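Local structure of PaxB (Photorhabdus luminescens, 6EK4) at residues Leu115-Lys120 with Ile320-Ile324; Ala313-Gln317 with Ile332-Gln336. The protein probably serves as one component of a binary alpha-helical pore-forming toxin of the YaxAB type, assembling with its partner into pores in target-cell membranes. Residues are numbered along the deposited sequence.

Both contacts use helix 247-321 near its C-terminal end, and their centres lie 11 Å apart, on the same side of the centre of this elongated, all-helical chain. Contact 1 (115-120 with 320-324) joins the end of that helix, and the turn after it, to helix 101-141. Contact 2 (313-317 with 332-336) pairs the preceding turn with helix 326-348 in an antiparallel hairpin. The two meet directly: V119 CG1 of contact 1 packs 3.8 Å from L316 O of contact 2. Three helices are thereby joined over a short length of the bundle, contact 1 lying farther out, about 49 Å from the chain centre against about 39 Å for contact 2, measured between centres.

Contact 1: residues Leu115-Lys120 with Ile320-Ile324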
loop_
_atom_site.group_PDB
_atom_site.type_symbol
_atom_site.label_atom_id
_atom_site.label_comp_id
_atom_site.label_asym_id
_atom_site.label_seq_id
_atom_site.Cartn_x
_atom_site.Cartn_y
_atom_site.Cartn_z
ATOM N N LEU A 115 -17.066 46.033 -15.912
ATOM C CA LEU A 115 -16.896 44.663 -16.395
ATOM C C LEU A 115 -15.454 44.197 -16.203
ATOM O O LEU A 115 -15.219 43.094 -15.709
ATOM C CB LEU A 115 -17.308 44.556 -17.868
ATOM C CG LEU A 115 -17.404 43.146 -18.472
ATOM C CD1 LEU A 115 -18.431 43.111 -19.597
ATOM C CD2 LEU A 115 -16.054 42.636 -18.969
ATOM N N LYS A 116 -14.497 45.039 -16.591
ATOM C CA LYS A 116 -13.074 44.752 -16.381
ATOM C C LYS A 116 -12.762 44.562 -14.896
ATOM O O LYS A 116 -12.025 43.650 -14.524
ATOM C CB LYS A 116 -12.195 45.878 -16.939
ATOM C CG LYS A 116 -12.100 45.933 -18.456
ATOM C CD LYS A 116 -11.320 47.164 -18.900
ATOM C CE LYS A 116 -11.300 47.325 -20.413
ATOM N NZ LYS A 116 -10.313 46.431 -21.077
ATOM N N LYS A 117 -13.332 45.427 -14.059
ATOM C CA LYS A 117 -13.090 45.394 -12.614
ATOM C C LYS A 117 -13.619 44.111 -11.964
ATOM O O LYS A 117 -12.984 43.565 -11.061
ATOM C CB LYS A 117 -13.719 46.618 -11.942
ATOM C CG LYS A 117 -13.239 46.872 -10.521
ATOM C CD LYS A 117 -14.081 47.929 -9.824
ATOM C CE LYS A 117 -15.397 47.356 -9.315
ATOM N NZ LYS A 117 -16.259 48.400 -8.694
ATOM N N ASP A 118 -14.780 43.644 -12.419
ATOM C CA ASP A 118 -15.354 42.386 -11.929
ATOM C C ASP A 118 -14.556 41.178 -12.417
ATOM O O ASP A 118 -14.256 40.275 -11.635
ATOM C CB ASP A 118 -16.820 42.244 -12.365
ATOM C CG ASP A 118 -17.760 43.160 -11.595
ATOM O OD1 ASP A 118 -17.301 43.891 -10.691
ATOM O OD2 ASP A 118 -18.972 43.145 -11.897
ATOM N N VAL A 119 -14.216 41.168 -13.706
ATOM C CA VAL A 119 -13.461 40.061 -14.303
ATOM C C VAL A 119 -12.026 40.007 -13.760
ATOM O O VAL A 119 -11.457 38.925 -13.627
ATOM C CB VAL A 119 -13.461 40.136 -15.849
ATOM C CG1 VAL A 119 -12.546 39.079 -16.455
ATOM C CG2 VAL A 119 -14.875 39.963 -16.389
ATOM N N LYS A 120 -11.445 41.164 -13.448
ATOM C CA LYS A 120 -10.166 41.204 -12.729
ATOM C C LYS A 120 -10.279 40.475 -11.388
ATOM O O LYS A 120 -9.370 39.742 -10.993
ATOM C CB LYS A 120 -9.707 42.647 -12.479
ATOM C CG LYS A 120 -8.892 43.269 -13.602
ATOM C CD LYS A 120 -8.242 44.567 -13.138
ATOM C CE LYS A 120 -7.490 45.271 -14.257
ATOM N NZ LYS A 120 -8.392 46.034 -15.163
ATOM N N ILE A 320 -10.568 40.361 -21.757
ATOM C CA ILE A 320 -10.509 41.768 -21.346
ATOM C C ILE A 320 -9.165 42.453 -21.637
ATOM O O ILE A 320 -8.953 43.592 -21.218
ATOM C CB ILE A 320 -10.867 41.937 -19.849
ATOM C CG1 ILE A 320 -9.795 41.323 -18.939
ATOM C CG2 ILE A 320 -12.229 41.319 -19.561
ATOM C CD1 ILE A 320 -9.928 41.732 -17.488
ATOM N N ASP A 321 -8.265 41.770 -22.343
ATOM C CA ASP A 321 -7.005 42.385 -22.776
ATOM C C ASP A 321 -7.280 43.385 -23.895
ATOM O O ASP A 321 -6.940 44.562 -23.780
ATOM C CB ASP A 321 -5.999 41.329 -23.259
ATOM C CG ASP A 321 -5.289 40.613 -22.116
ATOM O OD1 ASP A 321 -5.227 41.159 -20.993
ATOM O OD2 ASP A 321 -4.782 39.493 -22.348
ATOM N N GLY A 322 -7.902 42.903 -24.967
ATOM C CA GLY A 322 -8.247 43.739 -26.114
ATOM C C GLY A 322 -9.660 44.283 -26.019
ATOM O O GLY A 322 -10.076 44.771 -24.966
ATOM N N LYS A 323 -10.400 44.192 -27.123
ATOM C CA LYS A 323 -11.771 44.696 -27.186
ATOM C C LYS A 323 -12.712 43.737 -26.458
ATOM O O LYS A 323 -12.557 42.519 -26.550
ATOM C CB LYS A 323 -12.217 44.870 -28.643
ATOM C CG LYS A 323 -13.145 46.052 -28.870
ATOM C CD LYS A 323 -12.370 47.363 -28.876
ATOM C CE LYS A 323 -13.298 48.565 -28.917
ATOM N NZ LYS A 323 -12.546 49.843 -28.785
ATOM N N ILE A 324 -13.689 44.293 -25.746
ATOM C CA ILE A 324 -14.580 43.495 -24.905
ATOM C C ILE A 324 -15.713 42.906 -25.743
ATOM O O ILE A 324 -16.573 43.639 -26.231
ATOM C CB ILE A 324 -15.189 44.328 -23.748
ATOM C CG1 ILE A 324 -14.112 45.141 -23.013
ATOM C CG2 ILE A 324 -15.937 43.426 -22.772
ATOM C CD1 ILE A 324 -12.944 44.327 -22.498
#
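Residues 115-120 form regular helix within helix 101-141, with V119 N bonded to L115 O at 3.0 Å and K120 N to K116 O at 2.8 Å. Opposite them, 320-324 carries helix 247-321 to its end: I320 and D321 are only weakly bonded as helix, and from G322 onward the backbone leaves helical geometry, K323 and I324 having extended phi/psi values of -76/141° and -83/112°. The closest CA pair is K116 and I320, 6.3 Å apart. I320 is the knob of this contact. Its side chain points toward helix 101-141 and enters a hole formed by L115, K116, V119 and K120, where its CG2 lies 3.8 Å from V119 CG1 and 4.1 Å from L115 CD2. I324, four residues onward and past the helix end, adds a second apolar point, its CG2 standing 3.9 Å from L115 CD2. K116 starts sideways from CA, but its long chain brings NZ back to I320 O at 3.2 Å, a weak hydrogen bond, and within 3.7 Å of I324 CD1. K120 contributes its aliphatic part, CG lying 4.3 Å from I320 CD1. L115 and V119 also touch L329 of helix 326-348, so the apolar patch continues into the next helix. Of 305 Å² buried, I320 accounts for 103 Å², K116 for 66 Å², and I324, L115 and V119 for 50, 38 and 27 Å². The chemistry implies a single knob-into-hole contact seating the end of helix 247-321 against helix 101-141, with K116 adding a modest polar tie to a carbonyl there.

Contact 2: residues Ala313-Gln317 with Ile332-Gln336; sequences AKQLQ and IIHKQ
Both segments are regular alpha-helix, with Q317 N to A313 O at 2.9 Å and Q336 N to I332 O at 3.0 Å; their axes run nearly antiparallel, at 169° between N-to-C directions, with a closest approach of 11.1 Å. The register pairs L316 with I332, their CA atoms 7.4 Å apart. This spacing leaves room for long side chains, and 275 Å² is buried. The apolar part joins L316 (chi1 m, chi2 t) to I332 (m, m): L316 leaves its helix sideways and reaches across with its CD2, 3.5 Å from I332 CG2. The polar part joins two glutamines. Q315 (chi1 t, chi2 t, chi3 28°) and Q336 (m, t, 11°) both point toward the facing helix, and Q336 NE2 donates a weak but nearly linear hydrogen bond to Q315 OE1, 3.4 Å at 174°. That oxygen also bonds the hydroxyl of Y14, its stronger partner, and Q336 NE2 is weakly bonded to F312 O. Two mixed contacts complete the set: Q315 NE2 stands 3.6 Å from I332 CD1, and Q336 NE2 3.7 Å from L316 CG. The arrangement is that of an antiparallel helical hairpin, with helix 326-348 folding back along helix 247-321 after a short turn. L316 reaches V119 and V122 of helix 101-141, I333 rests on L75 and P76, and Y14 of the N-terminal region meets Q336 and makes a cation-pi contact with K335.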
loop_
_atom_site.group_PDB
_atom_site.type_symbol
_atom_site.label_atom_id
_atom_site.label_comp_id
_atom_site.label_asym_id
_atom_site.label_seq_id
_atom_site.Cartn_x
_atom_site.Cartn_y
_atom_site.Cartn_z
ATOM N N ALA A 313 -8.358 31.401 -15.610
ATOM C CA ALA A 313 -7.898 32.771 -15.377
ATOM C C ALA A 313 -7.432 33.444 -16.667
ATOM O O ALA A 313 -7.872 34.547 -16.990
ATOM C CB ALA A 313 -6.778 32.782 -14.347
ATOM N N LYS A 314 -6.549 32.771 -17.399
ATOM C CA LYS A 314 -5.994 33.314 -18.640
ATOM C C LYS A 314 -7.039 33.410 -19.758
ATOM O O LYS A 314 -6.906 34.233 -20.662
ATOM C CB LYS A 314 -4.798 32.469 -19.096
ATOM C CG LYS A 314 -4.028 33.046 -20.276
ATOM C CD LYS A 314 -2.550 32.684 -20.204
ATOM C CE LYS A 314 -1.862 32.810 -21.555
ATOM N NZ LYS A 314 -2.053 31.592 -22.393
ATOM N N GLN A 315 -8.072 32.574 -19.687
ATOM C CA GLN A 315 -9.173 32.614 -20.651
ATOM C C GLN A 315 -9.989 33.898 -20.489
ATOM O O GLN A 315 -10.356 34.539 -21.477
ATOM C CB GLN A 315 -10.076 31.390 -20.477
ATOM C CG GLN A 315 -11.035 31.143 -21.627
ATOM C CD GLN A 315 -11.769 29.819 -21.499
ATOM O OE1 GLN A 315 -11.989 29.322 -20.393
ATOM N NE2 GLN A 315 -12.154 29.242 -22.633
ATOM N N LEU A 316 -10.266 34.264 -19.240
ATOM C CA LEU A 316 -10.965 35.512 -18.929
ATOM C C LEU A 316 -10.054 36.726 -19.111
ATOM O O LEU A 316 -10.532 37.825 -19.398
ATOM C CB LEU A 316 -11.504 35.484 -17.494
ATOM C CG LEU A 316 -12.527 34.389 -17.177
ATOM C CD1 LEU A 316 -12.797 34.328 -15.682
ATOM C CD2 LEU A 316 -13.823 34.611 -17.939
ATOM N N GLN A 317 -8.749 36.525 -18.937
ATOM C CA GLN A 317 -7.764 37.592 -19.131
ATOM C C GLN A 317 -7.735 38.045 -20.589
ATOM O O GLN A 317 -7.757 39.243 -20.871
ATOM C CB GLN A 317 -6.369 37.119 -18.704
ATOM C CG GLN A 317 -5.299 38.205 -18.694
ATOM C CD GLN A 317 -5.560 39.287 -17.661
ATOM O OE1 GLN A 317 -5.985 39.005 -16.542
ATOM N NE2 GLN A 317 -5.300 40.535 -18.034
ATOM N N ILE A 332 -17.979 31.957 -21.969
ATOM C CA ILE A 332 -16.815 31.514 -21.194
ATOM C C ILE A 332 -17.202 31.232 -19.742
ATOM O O ILE A 332 -16.755 30.244 -19.160
ATOM C CB ILE A 332 -15.669 32.557 -21.219
ATOM C CG1 ILE A 332 -15.182 32.817 -22.653
ATOM C CG2 ILE A 332 -14.503 32.108 -20.344
ATOM C CD1 ILE A 332 -14.726 31.583 -23.405
ATOM N N ILE A 333 -18.029 32.101 -19.166
ATOM C CA ILE A 333 -18.498 31.932 -17.790
ATOM C C ILE A 333 -19.366 30.680 -17.654
ATOM O O ILE A 333 -19.181 29.896 -16.723
ATOM C CB ILE A 333 -19.274 33.176 -17.298
ATOM C CG1 ILE A 333 -18.313 34.358 -17.129
ATOM C CG2 ILE A 333 -19.984 32.897 -15.978
ATOM C CD1 ILE A 333 -19.001 35.703 -17.023
ATOM N N HIS A 334 -20.303 30.495 -18.583
ATOM C CA HIS A 334 -21.202 29.334 -18.553
ATOM C C HIS A 334 -20.473 28.014 -18.815
ATOM O O HIS A 334 -20.873 26.973 -18.291
ATOM C CB HIS A 334 -22.366 29.513 -19.535
ATOM C CG HIS A 334 -23.485 30.347 -18.992
ATOM N ND1 HIS A 334 -23.463 31.726 -19.008
ATOM C CD2 HIS A 334 -24.655 29.998 -18.406
ATOM C CE1 HIS A 334 -24.573 32.189 -18.459
ATOM N NE2 HIS A 334 -25.312 31.161 -18.086
ATOM N N LYS A 335 -19.413 28.059 -19.618
ATOM C CA LYS A 335 -18.587 26.876 -19.867
ATOM C C LYS A 335 -17.773 26.541 -18.615
ATOM O O LYS A 335 -17.656 25.374 -18.234
ATOM C CB LYS A 335 -17.657 27.100 -21.064
ATOM C CG LYS A 335 -17.197 25.817 -21.735
ATOM C CD LYS A 335 -16.045 26.068 -22.695
ATOM C CE LYS A 335 -15.555 24.772 -23.319
ATOM N NZ LYS A 335 -14.283 24.958 -24.069
ATOM N N GLN A 336 -17.218 27.575 -17.985
ATOM C CA GLN A 336 -16.493 27.425 -16.722
ATOM C C GLN A 336 -17.411 26.979 -15.584
ATOM O O GLN A 336 -16.997 26.211 -14.719
ATOM C CB GLN A 336 -15.800 28.736 -16.333
ATOM C CG GLN A 336 -14.547 29.039 -17.140
ATOM C CD GLN A 336 -13.824 30.286 -16.662
ATOM O OE1 GLN A 336 -14.127 30.831 -15.601
ATOM N NE2 GLN A 336 -12.855 30.742 -17.448
#